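Local structure of Galactose/lactose metabolism regulatory protein GAL80 (Saccharomyces cerevisiae, 3BTV) at residues I52-S57 with S88-I93; I93-Q98 with M107-F112; K165-Q170 with S318-Y323; G171-I176 with R304-E309. The protein represses the galactose and lactose metabolic genes of yeast by binding the activator GAL4 and blocking its transcriptional activation when no inducing sugar is present. The protein carries 1 engineered substitution. One frame throughout, in Å; residues are numbered along the deposited sequence.

Contact 1: residues I52-S57 with S88-I93; sequences ITALYS and STIDMI
The hydroxyl of T53 reaches across to the backbone carbonyl of T89, and beside it the methyl of A54 lies against the end of I90. Both segments belong to the NAD-binding Rossmann fold: segment 52-57 lies on strand 50-56 of its parallel sheet, while 88-91 form the loop that leads into strand 92-95. Strand 21-26 lies between these two strands in the sheet, and it hydrogen-bonds to the backbone of T53, A54 and Y56. The contact therefore spans an intervening strand, whose R22 touches both threonines, and involves no strand pairing of its own.

The polar half is one short bond, T53 OG1 to T89 O at 2.6 Å. The donor comes from above the carbonyl plane, 46° out of it, and meets the C=O at 134°. A chi1 of 67° sets OG1 between the backbone N and carbonyl carbon of T53, on the side facing the loop, while CG2 turns off beside the N. A valine at T53 would lack the hydroxyl and would probably leave T89 O without this donor and the loop less firmly tied to the strand. The two threonine hydroxyls stay 4.0 Å apart, OG1 to OG1; that of T89 is hydrogen-bonded to S87 instead.

The apolar half is a plain methyl contact. F84 of helix 81-86 also packs on A54. I90 extends CG1 and CD1 alongside the methyl, with A54 CB 3.6 Å from I90 CG1 and 3.5 Å from I90 CD1.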
loop_
_atom_site.group_PDB
_atom_site.type_symbol
_atom_site.label_atom_id
_atom_site.label_comp_id
_atom_site.label_asym_id
_atom_site.label_seq_id
_atom_site.Cartn_x
_atom_site.Cartn_y
_atom_site.Cartn_z
ATOM N N ILE B 52 5.743 -20.818 -39.963
ATOM C CA ILE B 52 6.586 -21.715 -39.181
ATOM C C ILE B 52 7.338 -22.686 -40.085
ATOM O O ILE B 52 6.771 -23.664 -40.574
ATOM C CB ILE B 52 5.754 -22.492 -38.143
ATOM C CG1 ILE B 52 5.234 -21.536 -37.061
ATOM C CG2 ILE B 52 6.575 -23.598 -37.512
ATOM C CD1 ILE B 52 4.339 -22.203 -36.027
ATOM N N THR B 53 8.621 -22.413 -40.298
ATOM C CA THR B 53 9.431 -23.211 -41.208
ATOM C C THR B 53 10.334 -24.195 -40.469
ATOM O O THR B 53 10.926 -25.083 -41.079
ATOM C CB THR B 53 10.308 -22.318 -42.104
ATOM O OG1 THR B 53 11.293 -21.654 -41.301
ATOM C CG2 THR B 53 9.454 -21.283 -42.827
ATOM N N ALA B 54 10.442 -24.031 -39.158
ATOM C CA ALA B 54 11.299 -24.897 -38.359
ATOM C C ALA B 54 10.695 -25.146 -36.985
ATOM O O ALA B 54 9.892 -24.354 -36.495
ATOM C CB ALA B 54 12.679 -24.292 -38.227
ATOM N N LEU B 55 11.095 -26.248 -36.359
ATOM C CA LEU B 55 10.539 -26.633 -35.067
ATOM C C LEU B 55 11.542 -27.545 -34.383
ATOM O O LEU B 55 12.135 -28.405 -35.034
ATOM C CB LEU B 55 9.225 -27.385 -35.278
ATOM C CG LEU B 55 8.046 -27.086 -34.362
ATOM C CD1 LEU B 55 7.540 -25.685 -34.623
ATOM C CD2 LEU B 55 6.933 -28.098 -34.573
ATOM N N TYR B 56 11.743 -27.370 -33.081
ATOM C CA TYR B 56 12.663 -28.252 -32.365
ATOM C C TYR B 56 12.246 -28.569 -30.940
ATOM O O TYR B 56 11.704 -27.729 -30.236
ATOM C CB TYR B 56 14.086 -27.689 -32.349
ATOM C CG TYR B 56 14.976 -28.384 -31.342
ATOM C CD1 TYR B 56 15.598 -29.591 -31.647
ATOM C CD2 TYR B 56 15.180 -27.844 -30.077
ATOM C CE1 TYR B 56 16.408 -30.237 -30.725
ATOM C CE2 TYR B 56 15.987 -28.484 -29.148
ATOM C CZ TYR B 56 16.600 -29.680 -29.480
ATOM O OH TYR B 56 17.402 -30.316 -28.560
ATOM N N SER B 57 12.526 -29.798 -30.528
ATOM C CA SER B 57 12.401 -30.201 -29.135
ATOM C C SER B 57 13.244 -31.457 -28.925
ATOM O O SER B 57 13.606 -32.133 -29.894
ATOM C CB SER B 57 10.935 -30.452 -28.761
ATOM O OG SER B 57 10.398 -31.552 -29.469
ATOM N N SER B 88 19.164 -22.020 -42.265
ATOM C CA SER B 88 19.002 -20.697 -42.850
ATOM C C SER B 88 17.567 -20.488 -43.312
ATOM O O SER B 88 17.242 -19.462 -43.909
ATOM C CB SER B 88 19.969 -20.506 -44.015
ATOM O OG SER B 88 19.966 -21.640 -44.865
ATOM N N THR B 89 16.710 -21.463 -43.031
ATOM C CA THR B 89 15.294 -21.354 -43.360
ATOM C C THR B 89 14.556 -20.552 -42.298
ATOM O O THR B 89 13.338 -20.396 -42.365
ATOM C CB THR B 89 14.635 -22.738 -43.485
ATOM O OG1 THR B 89 14.753 -23.440 -42.241
ATOM C CG2 THR B 89 15.304 -23.551 -44.585
ATOM N N ILE B 90 15.306 -20.037 -41.324
ATOM C CA ILE B 90 14.723 -19.367 -40.163
ATOM C C ILE B 90 15.070 -17.883 -40.081
ATOM O O ILE B 90 16.238 -17.500 -40.154
ATOM C CB ILE B 90 15.184 -20.022 -38.847
ATOM C CG1 ILE B 90 14.898 -21.523 -38.856
ATOM C CG2 ILE B 90 14.504 -19.352 -37.660
ATOM C CD1 ILE B 90 15.521 -22.265 -37.686
ATOM N N ASP B 91 14.048 -17.052 -39.903
ATOM C CA ASP B 91 14.238 -15.607 -39.779
ATOM C C ASP B 91 14.038 -15.132 -38.342
ATOM O O ASP B 91 14.747 -14.246 -37.858
ATOM C CB ASP B 91 13.268 -14.866 -40.693
ATOM C CG ASP B 91 13.351 -15.335 -42.126
ATOM O OD1 ASP B 91 14.460 -15.705 -42.569
ATOM O OD2 ASP B 91 12.305 -15.327 -42.809
ATOM N N MET B 92 13.054 -15.713 -37.669
ATOM C CA MET B 92 12.786 -15.379 -36.279
ATOM C C MET B 92 12.736 -16.625 -35.409
ATOM O O MET B 92 11.980 -17.556 -35.687
ATOM C CB MET B 92 11.472 -14.612 -36.147
ATOM C CG MET B 92 11.033 -14.429 -34.694
ATOM S SD MET B 92 9.511 -13.471 -34.474
ATOM C CE MET B 92 10.088 -11.840 -34.911
ATOM N N ILE B 93 13.542 -16.641 -34.353
ATOM C CA ILE B 93 13.515 -17.751 -33.408
ATOM C C ILE B 93 12.687 -17.372 -32.188
ATOM O O ILE B 93 12.858 -16.292 -31.622
ATOM C CB ILE B 93 14.934 -18.184 -32.988
ATOM C CG1 ILE B 93 15.643 -18.872 -34.160
ATOM C CG2 ILE B 93 14.878 -19.115 -31.792
ATOM C CD1 ILE B 93 17.114 -19.152 -33.919
#

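Contact 2: residues I93-Q98 with M107-F112; sequences IVIAIQ and MPLLEF
L109 reaches from helix 102-112 toward the sheet and places its two methyls against I93 and I95, both on strand 92-95. This is the strand-to-helix packing of a beta-alpha-beta unit, strand 92-95, helix 102-112 and strand 121-125, within the Rossmann fold. The interface is wholly apolar, with no hydrogen bond between the two segments.

From its CA, L109 sends CB toward the sheet, and CG continues opposite the backbone N (chi1 -172°), which carries the fork of the side chain away from the helix. CB and CG themselves stay more than 4.2 Å from the strand; the touching is left to the two branches. CD1 is the branch with two neighbours. It meets I95 CD1 at 4.1 Å, the two side chains pointing at each other tip to tip, and it lies 4.2 Å from CG2 of I93. CD2 takes the other direction, toward the far end of I93, and there the two side chains run past one another, pointing opposite ways, instead of meeting head-on.

Further apolar groups adjoin on both sides of the contact: L81 of helix 81-86 also packs on L109, and L122 of the neighbouring strand 121-125 touches both isoleucines. The closest approach of the leucine to the strand is made by CD2, 3.6 Å from CD1 of I93.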
loop_
_atom_site.group_PDB
_atom_site.type_symbol
_atom_site.label_atom_id
_atom_site.label_comp_id
_atom_site.label_asym_id
_atom_site.label_seq_id
_atom_site.Cartn_x
_atom_site.Cartn_y
_atom_site.Cartn_z
ATOM N N ILE B 93 13.542 -16.641 -34.353
ATOM C CA ILE B 93 13.515 -17.751 -33.408
ATOM C C ILE B 93 12.687 -17.372 -32.188
ATOM O O ILE B 93 12.858 -16.292 -31.622
ATOM C CB ILE B 93 14.934 -18.184 -32.988
ATOM C CG1 ILE B 93 15.643 -18.872 -34.160
ATOM C CG2 ILE B 93 14.878 -19.115 -31.792
ATOM C CD1 ILE B 93 17.114 -19.152 -33.919
ATOM N N VAL B 94 11.771 -18.257 -31.808
ATOM C CA VAL B 94 10.952 -18.053 -30.622
ATOM C C VAL B 94 11.277 -19.122 -29.590
ATOM O O VAL B 94 11.238 -20.310 -29.891
ATOM C CB VAL B 94 9.451 -18.128 -30.948
ATOM C CG1 VAL B 94 8.631 -17.779 -29.716
ATOM C CG2 VAL B 94 9.114 -17.189 -32.087
ATOM N N ILE B 95 11.618 -18.699 -28.380
ATOM C CA ILE B 95 11.855 -19.638 -27.289
ATOM C C ILE B 95 10.687 -19.575 -26.307
ATOM O O ILE B 95 10.499 -18.572 -25.613
ATOM C CB ILE B 95 13.163 -19.339 -26.544
ATOM C CG1 ILE B 95 14.359 -19.886 -27.319
ATOM C CG2 ILE B 95 13.152 -19.979 -25.174
ATOM C CD1 ILE B 95 14.752 -19.049 -28.495
ATOM N N ALA B 96 9.891 -20.642 -26.265
ATOM C CA ALA B 96 8.753 -20.704 -25.350
ATOM C C ALA B 96 8.838 -21.950 -24.470
ATOM O O ALA B 96 7.959 -22.815 -24.491
ATOM C CB ALA B 96 7.440 -20.659 -26.115
ATOM N N ILE B 97 9.921 -22.029 -23.708
ATOM C CA ILE B 97 10.157 -23.128 -22.787
ATOM C C ILE B 97 10.255 -22.545 -21.386
ATOM O O ILE B 97 10.269 -21.327 -21.225
ATOM C CB ILE B 97 11.478 -23.836 -23.105
ATOM C CG1 ILE B 97 12.621 -22.820 -23.130
ATOM C CG2 ILE B 97 11.391 -24.563 -24.440
ATOM C CD1 ILE B 97 13.984 -23.440 -23.349
ATOM N N GLN B 98 10.339 -23.406 -20.377
ATOM C CA GLN B 98 10.403 -22.936 -18.997
ATOM C C GLN B 98 11.625 -22.043 -18.783
ATOM O O GLN B 98 12.703 -22.309 -19.320
ATOM C CB GLN B 98 10.443 -24.120 -18.035
ATOM C CG GLN B 98 11.612 -25.047 -18.273
ATOM C CD GLN B 98 11.746 -26.090 -17.185
ATOM O OE1 GLN B 98 12.765 -26.777 -17.091
ATOM N NE2 GLN B 98 10.717 -26.211 -16.352
ATOM N N MET B 107 21.993 -19.838 -24.981
ATOM C CA MET B 107 23.428 -19.586 -25.156
ATOM C C MET B 107 24.036 -20.353 -26.329
ATOM O O MET B 107 24.616 -19.740 -27.229
ATOM C CB MET B 107 24.216 -19.813 -23.856
ATOM C CG MET B 107 23.830 -18.860 -22.731
ATOM S SD MET B 107 23.819 -17.110 -23.197
ATOM C CE MET B 107 25.545 -16.679 -23.018
ATOM N N PRO B 108 23.895 -21.694 -26.333
ATOM C CA PRO B 108 24.399 -22.511 -27.444
ATOM C C PRO B 108 23.671 -22.175 -28.737
ATOM O O PRO B 108 24.279 -22.127 -29.803
ATOM C CB PRO B 108 24.053 -23.943 -27.012
ATOM C CG PRO B 108 23.859 -23.870 -25.524
ATOM C CD PRO B 108 23.285 -22.516 -25.273
ATOM N N LEU B 109 22.366 -21.948 -28.633
ATOM C CA LEU B 109 21.553 -21.599 -29.793
ATOM C C LEU B 109 22.098 -20.348 -30.485
ATOM O O LEU B 109 22.263 -20.322 -31.701
ATOM C CB LEU B 109 20.094 -21.382 -29.364
ATOM C CG LEU B 109 19.032 -21.181 -30.454
ATOM C CD1 LEU B 109 17.662 -21.607 -29.949
ATOM C CD2 LEU B 109 18.998 -19.735 -30.933
ATOM N N LEU B 110 22.365 -19.307 -29.702
ATOM C CA LEU B 110 22.906 -18.074 -30.258
ATOM C C LEU B 110 24.244 -18.335 -30.936
ATOM O O LEU B 110 24.574 -17.712 -31.945
ATOM C CB LEU B 110 23.072 -17.016 -29.171
ATOM C CG LEU B 110 21.841 -16.171 -28.870
ATOM C CD1 LEU B 110 22.067 -15.346 -27.625
ATOM C CD2 LEU B 110 21.504 -15.279 -30.065
ATOM N N GLU B 111 25.015 -19.264 -30.381
ATOM C CA GLU B 111 26.311 -19.593 -30.961
ATOM C C GLU B 111 26.161 -20.300 -32.304
ATOM O O GLU B 111 26.791 -19.903 -33.284
ATOM C CB GLU B 111 27.153 -20.426 -29.994
ATOM C CG GLU B 111 28.609 -20.566 -30.416
ATOM C CD GLU B 111 29.352 -19.239 -30.414
ATOM O OE1 GLU B 111 28.754 -18.223 -29.997
ATOM O OE2 GLU B 111 30.533 -19.212 -30.825
ATOM N N PHE B 112 25.330 -21.341 -32.353
ATOM C CA PHE B 112 25.076 -22.051 -33.607
ATOM C C PHE B 112 24.377 -21.116 -34.590
ATOM O O PHE B 112 24.493 -21.264 -35.805
ATOM C CB PHE B 112 24.200 -23.287 -33.375
ATOM C CG PHE B 112 24.815 -24.316 -32.465
ATOM C CD1 PHE B 112 24.222 -24.626 -31.248
ATOM C CD2 PHE B 112 25.976 -24.984 -32.830
ATOM C CE1 PHE B 112 24.780 -25.577 -30.409
ATOM C CE2 PHE B 112 26.540 -25.934 -31.998
ATOM C CZ PHE B 112 25.942 -26.232 -30.786
#

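Contact 3: residues K165-Q170 with S318-Y323; sequences KELISQ and SNLVLY
L167 meets L322 and L320 through its CD1 methyl. Toward L322 this methyl faces the CG-CD1 branch, the two leucines crossing at a slant; the modelled methyl-to-methyl separation there is too short to trust, so the detail of that pairing is doubtful. L320 is a looser neighbour, with L167 CD1 4.4 Å from L320 CD2. In L167, CG sits beside the backbone N, opposite the carbonyl carbon (chi1 -70°), and this turn carries CD1 out over the strand.

The two leucines of the strand are two residues apart and therefore project from the same face of the large mixed sheet of the C-terminal domain, against which the end of helix 159-169 is laid. L306 of the adjacent strand 305-310 touches both of them, and Y160 and R163, earlier in the helix, also pack on L320.

Further out, the last helical turn is tied down on itself. E166 O takes two bonds on one face of its carbonyl plane, from S169 OG at 3.0 Å and from Q170 N at 2.9 Å. At the far end of the strand, S318 and N319 both face E309 in a classic beta bulge.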
loop_
_atom_site.group_PDB
_atom_site.type_symbol
_atom_site.label_atom_id
_atom_site.label_comp_id
_atom_site.label_asym_id
_atom_site.label_seq_id
_atom_site.Cartn_x
_atom_site.Cartn_y
_atom_site.Cartn_z
ATOM N N LYS B 165 -2.154 4.703 -21.009
ATOM C CA LYS B 165 -0.921 5.412 -21.353
ATOM C C LYS B 165 -1.243 6.668 -22.168
ATOM O O LYS B 165 -0.664 7.732 -21.943
ATOM C CB LYS B 165 0.009 4.515 -22.168
ATOM C CG LYS B 165 1.398 5.138 -22.479
ATOM C CD LYS B 165 2.309 4.087 -23.134
ATOM C CE LYS B 165 3.603 4.673 -23.693
ATOM N NZ LYS B 165 4.426 5.364 -22.680
ATOM N N GLU B 166 -2.161 6.526 -23.125
ATOM C CA GLU B 166 -2.542 7.639 -23.992
ATOM C C GLU B 166 -3.157 8.753 -23.163
ATOM O O GLU B 166 -2.764 9.909 -23.292
ATOM C CB GLU B 166 -3.521 7.189 -25.085
ATOM C CG GLU B 166 -2.871 6.316 -26.153
ATOM C CD GLU B 166 -3.871 5.714 -27.134
ATOM O OE1 GLU B 166 -5.088 5.956 -26.982
ATOM O OE2 GLU B 166 -3.433 4.990 -28.056
ATOM N N LEU B 167 -4.105 8.395 -22.293
ATOM C CA LEU B 167 -4.768 9.384 -21.451
ATOM C C LEU B 167 -3.762 10.122 -20.566
ATOM O O LEU B 167 -3.769 11.354 -20.456
ATOM C CB LEU B 167 -5.869 8.720 -20.626
ATOM C CG LEU B 167 -7.046 8.288 -21.519
ATOM C CD1 LEU B 167 -7.985 7.306 -20.837
ATOM C CD2 LEU B 167 -7.827 9.513 -22.056
ATOM N N ILE B 168 -2.890 9.363 -19.932
ATOM C CA ILE B 168 -1.884 9.962 -19.081
ATOM C C ILE B 168 -0.967 10.886 -19.867
ATOM O O ILE B 168 -0.743 12.020 -19.459
ATOM C CB ILE B 168 -1.058 8.903 -18.372
ATOM C CG1 ILE B 168 -1.958 8.142 -17.397
ATOM C CG2 ILE B 168 0.131 9.545 -17.658
ATOM C CD1 ILE B 168 -1.317 6.873 -16.843
ATOM N N SER B 169 -0.442 10.397 -20.986
ATOM C CA SER B 169 0.506 11.175 -21.770
ATOM C C SER B 169 -0.144 12.445 -22.313
ATOM O O SER B 169 0.518 13.464 -22.457
ATOM C CB SER B 169 1.088 10.340 -22.916
ATOM O OG SER B 169 0.134 10.176 -23.949
ATOM N N GLN B 170 -1.447 12.401 -22.582
ATOM C CA GLN B 170 -2.136 13.581 -23.131
ATOM C C GLN B 170 -2.663 14.555 -22.093
ATOM O O GLN B 170 -3.373 15.497 -22.435
ATOM C CB GLN B 170 -3.280 13.147 -24.034
ATOM C CG GLN B 170 -2.788 12.437 -25.261
ATOM C CD GLN B 170 -3.920 12.036 -26.162
ATOM O OE1 GLN B 170 -5.065 11.905 -25.719
ATOM N NE2 GLN B 170 -3.613 11.831 -27.434
ATOM N N SER B 318 -8.717 -6.099 -17.375
ATOM C CA SER B 318 -9.956 -6.337 -18.088
ATOM C C SER B 318 -10.914 -5.148 -17.981
ATOM O O SER B 318 -12.013 -5.184 -18.519
ATOM C CB SER B 318 -10.625 -7.609 -17.570
ATOM O OG SER B 318 -11.099 -7.424 -16.250
ATOM N N ASN B 319 -10.496 -4.094 -17.291
ATOM C CA ASN B 319 -11.350 -2.924 -17.124
ATOM C C ASN B 319 -10.554 -1.643 -16.860
ATOM O O ASN B 319 -9.623 -1.645 -16.058
ATOM C CB ASN B 319 -12.329 -3.175 -15.981
ATOM C CG ASN B 319 -13.531 -2.271 -16.043
ATOM O OD1 ASN B 319 -14.080 -2.019 -17.115
ATOM N ND2 ASN B 319 -13.962 -1.786 -14.889
ATOM N N LEU B 320 -10.918 -0.559 -17.546
ATOM C CA LEU B 320 -10.337 0.771 -17.304
ATOM C C LEU B 320 -11.427 1.805 -16.995
ATOM O O LEU B 320 -12.402 1.968 -17.751
ATOM C CB LEU B 320 -9.502 1.240 -18.501
ATOM C CG LEU B 320 -9.015 2.704 -18.517
ATOM C CD1 LEU B 320 -8.019 2.981 -17.404
ATOM C CD2 LEU B 320 -8.386 3.022 -19.851
ATOM N N VAL B 321 -11.256 2.498 -15.882
ATOM C CA VAL B 321 -12.221 3.493 -15.433
ATOM C C VAL B 321 -11.554 4.845 -15.180
ATOM O O VAL B 321 -10.498 4.917 -14.553
ATOM C CB VAL B 321 -12.906 3.046 -14.129
ATOM C CG1 VAL B 321 -14.056 3.978 -13.805
ATOM C CG2 VAL B 321 -13.428 1.603 -14.252
ATOM N N LEU B 322 -12.197 5.910 -15.644
ATOM C CA LEU B 322 -11.749 7.274 -15.404
ATOM C C LEU B 322 -12.826 8.038 -14.680
ATOM O O LEU B 322 -14.004 7.978 -15.061
ATOM C CB LEU B 322 -11.482 7.989 -16.725
ATOM C CG LEU B 322 -10.147 7.742 -17.402
ATOM C CD1 LEU B 322 -10.252 8.256 -18.816
ATOM C CD2 LEU B 322 -9.043 8.461 -16.631
ATOM N N TYR B 323 -12.405 8.806 -13.678
ATOM C CA TYR B 323 -13.326 9.515 -12.793
ATOM C C TYR B 323 -12.928 10.963 -12.680
ATOM O O TYR B 323 -11.760 11.276 -12.404
ATOM C CB TYR B 323 -13.261 8.983 -11.368
ATOM C CG TYR B 323 -13.340 7.500 -11.164
ATOM C CD1 TYR B 323 -14.529 6.907 -10.765
ATOM C CD2 TYR B 323 -12.210 6.700 -11.282
ATOM C CE1 TYR B 323 -14.609 5.554 -10.529
ATOM C CE2 TYR B 323 -12.273 5.344 -11.031
ATOM C CZ TYR B 323 -13.481 4.777 -10.661
ATOM O OH TYR B 323 -13.576 3.423 -10.434
#

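Contact 4: residues G171-I176 with R304-E309; sequences GYIGDI and RDLKLE. Engineered in segment 304-309: R304 (natural residue Gly).
The guanidinium of R304, an engineered residue that replaces a natural glycine, lies flat on the ring of Y172. This is the tight part of the contact: CZ of R304 is 3.7 Å from the centroid of the Y172 ring, the planes 11° apart, a stacked cation-pi pair. The arginine is extended from CG to NE, and its CD and NE both lie 3.4 Å from Y172 CE2. NH1 then turns in to Y172 O at 2.6 Å, lying in the carbonyl plane on a lone pair. Glycine has no side chain, so the stack and the NH1 bond belong to this super-repressor variant. The ring's OH is hydrogen-bonded to E354 OE1.

The rest is slacker. R304 N makes only a weak bond to I173 O at 3.3 Å, and I173 CG2 rests 4.3 Å from L306 CB, where the loop after helix 159-169 meets strand 305-310.

With an alanine in place of Y172, the guanidinium would probably lose its stacking face and swing more freely about the one remaining carbonyl bond, and E354 would lose its hydroxyl partner. Ring and carbonyl together offer electron-rich surfaces to the arginine, which would be expected to stabilise its positive charge.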
loop_
_atom_site.group_PDB
_atom_site.type_symbol
_atom_site.label_atom_id
_atom_site.label_comp_id
_atom_site.label_asym_id
_atom_site.label_seq_id
_atom_site.Cartn_x
_atom_site.Cartn_y
_atom_site.Cartn_z
ATOM N N GLY B 171 -2.335 14.332 -20.824
ATOM C CA GLY B 171 -2.719 15.277 -19.791
ATOM C C GLY B 171 -4.113 15.086 -19.234
ATOM O O GLY B 171 -4.569 15.899 -18.424
ATOM N N TYR B 172 -4.787 14.017 -19.650
ATOM C CA TYR B 172 -6.170 13.798 -19.233
ATOM C C TYR B 172 -6.334 13.658 -17.730
ATOM O O TYR B 172 -7.392 13.974 -17.199
ATOM C CB TYR B 172 -6.743 12.558 -19.913
ATOM C CG TYR B 172 -8.246 12.524 -20.009
ATOM C CD1 TYR B 172 -8.922 13.342 -20.910
ATOM C CD2 TYR B 172 -8.993 11.641 -19.230
ATOM C CE1 TYR B 172 -10.300 13.299 -21.015
ATOM C CE2 TYR B 172 -10.377 11.583 -19.334
ATOM C CZ TYR B 172 -11.021 12.415 -20.229
ATOM O OH TYR B 172 -12.389 12.378 -20.343
ATOM N N ILE B 173 -5.316 13.156 -17.032
ATOM C CA ILE B 173 -5.454 13.039 -15.578
ATOM C C ILE B 173 -4.674 14.097 -14.804
ATOM O O ILE B 173 -4.767 14.174 -13.587
ATOM C CB ILE B 173 -5.177 11.618 -15.039
ATOM C CG1 ILE B 173 -3.696 11.294 -15.053
ATOM C CG2 ILE B 173 -5.990 10.543 -15.814
ATOM C CD1 ILE B 173 -3.394 10.051 -14.211
ATOM N N GLY B 174 -3.968 14.957 -15.527
ATOM C CA GLY B 174 -3.155 15.988 -14.906
ATOM C C GLY B 174 -1.829 15.352 -14.518
ATOM O O GLY B 174 -1.427 14.347 -15.108
ATOM N N ASP B 175 -1.147 15.928 -13.540
ATOM C CA ASP B 175 0.052 15.310 -13.004
ATOM C C ASP B 175 -0.322 14.150 -12.095
ATOM O O ASP B 175 -1.342 14.209 -11.421
ATOM C CB ASP B 175 0.823 16.324 -12.194
ATOM C CG ASP B 175 1.265 17.499 -13.032
ATOM O OD1 ASP B 175 1.553 17.274 -14.227
ATOM O OD2 ASP B 175 1.303 18.635 -12.506
ATOM N N ILE B 176 0.514 13.118 -12.047
ATOM C CA ILE B 176 0.263 12.008 -11.130
ATOM C C ILE B 176 0.665 12.389 -9.706
ATOM O O ILE B 176 1.814 12.717 -9.446
ATOM C CB ILE B 176 0.979 10.729 -11.567
ATOM C CG1 ILE B 176 0.699 10.470 -13.052
ATOM C CG2 ILE B 176 0.526 9.538 -10.688
ATOM C CD1 ILE B 176 1.079 9.082 -13.538
ATOM N N ARG B 304 -7.974 14.031 -12.660
ATOM C CA ARG B 304 -8.852 12.872 -12.703
ATOM C C ARG B 304 -8.147 11.690 -12.087
ATOM O O ARG B 304 -6.914 11.686 -11.974
ATOM C CB ARG B 304 -9.209 12.498 -14.144
ATOM C CG ARG B 304 -10.085 13.495 -14.891
ATOM C CD ARG B 304 -10.526 12.887 -16.236
ATOM N NE ARG B 304 -11.371 13.795 -17.000
ATOM C CZ ARG B 304 -10.926 14.862 -17.660
ATOM N NH1 ARG B 304 -9.633 15.164 -17.658
ATOM N NH2 ARG B 304 -11.780 15.630 -18.328
ATOM N N ASP B 305 -8.928 10.693 -11.682
ATOM C CA ASP B 305 -8.362 9.416 -11.263
ATOM C C ASP B 305 -8.587 8.389 -12.352
ATOM O O ASP B 305 -9.592 8.434 -13.078
ATOM C CB ASP B 305 -9.014 8.915 -9.979
ATOM C CG ASP B 305 -8.588 9.720 -8.756
ATOM O OD1 ASP B 305 -7.676 10.574 -8.879
ATOM O OD2 ASP B 305 -9.168 9.491 -7.677
ATOM N N LEU B 306 -7.655 7.451 -12.443
ATOM C CA LEU B 306 -7.718 6.368 -13.413
ATOM C C LEU B 306 -7.564 5.078 -12.621
ATOM O O LEU B 306 -6.728 4.996 -11.739
ATOM C CB LEU B 306 -6.554 6.533 -14.388
ATOM C CG LEU B 306 -6.344 5.610 -15.567
ATOM C CD1 LEU B 306 -5.491 6.345 -16.593
ATOM C CD2 LEU B 306 -5.629 4.386 -15.075
ATOM N N LYS B 307 -8.368 4.085 -12.939
ATOM C CA LYS B 307 -8.276 2.779 -12.299
ATOM C C LYS B 307 -8.346 1.637 -13.326
ATOM O O LYS B 307 -9.239 1.590 -14.192
ATOM C CB LYS B 307 -9.387 2.618 -11.261
ATOM C CG LYS B 307 -9.424 1.228 -10.623
ATOM C CD LYS B 307 -10.843 0.875 -10.150
ATOM C CE LYS B 307 -11.210 1.624 -8.876
ATOM N NZ LYS B 307 -10.262 1.286 -7.760
ATOM N N LEU B 308 -7.378 0.735 -13.258
ATOM C CA LEU B 308 -7.404 -0.477 -14.082
ATOM C C LEU B 308 -7.660 -1.647 -13.157
ATOM O O LEU B 308 -7.033 -1.744 -12.110
ATOM C CB LEU B 308 -6.054 -0.680 -14.776
ATOM C CG LEU B 308 -5.669 0.315 -15.870
ATOM C CD1 LEU B 308 -4.227 0.781 -15.700
ATOM C CD2 LEU B 308 -5.884 -0.284 -17.249
ATOM N N GLU B 309 -8.579 -2.534 -13.523
ATOM C CA GLU B 309 -8.835 -3.717 -12.699
ATOM C C GLU B 309 -8.878 -4.961 -13.541
ATOM O O GLU B 309 -9.086 -4.892 -14.752
ATOM C CB GLU B 309 -10.181 -3.655 -11.995
ATOM C CG GLU B 309 -10.558 -2.384 -11.315
ATOM C CD GLU B 309 -12.037 -2.403 -10.967
ATOM O OE1 GLU B 309 -12.845 -2.776 -11.855
ATOM O OE2 GLU B 309 -12.387 -2.077 -9.812
#

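How the contacts relate
The four contacts form two groups on opposite sides of the chain's centre. Contacts 1 and 2 lie in the Rossmann domain, centres 11 Å apart, and share I93: strand 92-95 follows the loop of contact 1 and carries the isoleucines of contact 2. Contacts 3 and 4 have centres only 6 Å apart, on neighbouring strands of the mixed sheet, bridged by probable hydrogen bonds from V321 N to K307 O (2.8 Å) and from E309 N to N319 O (2.9 Å). In addition, L322 packs on Y172 and I173. Between the groups, centres lie 37 to 43 Å apart and nearest atoms at least about 21 Å, so there is no direct touch.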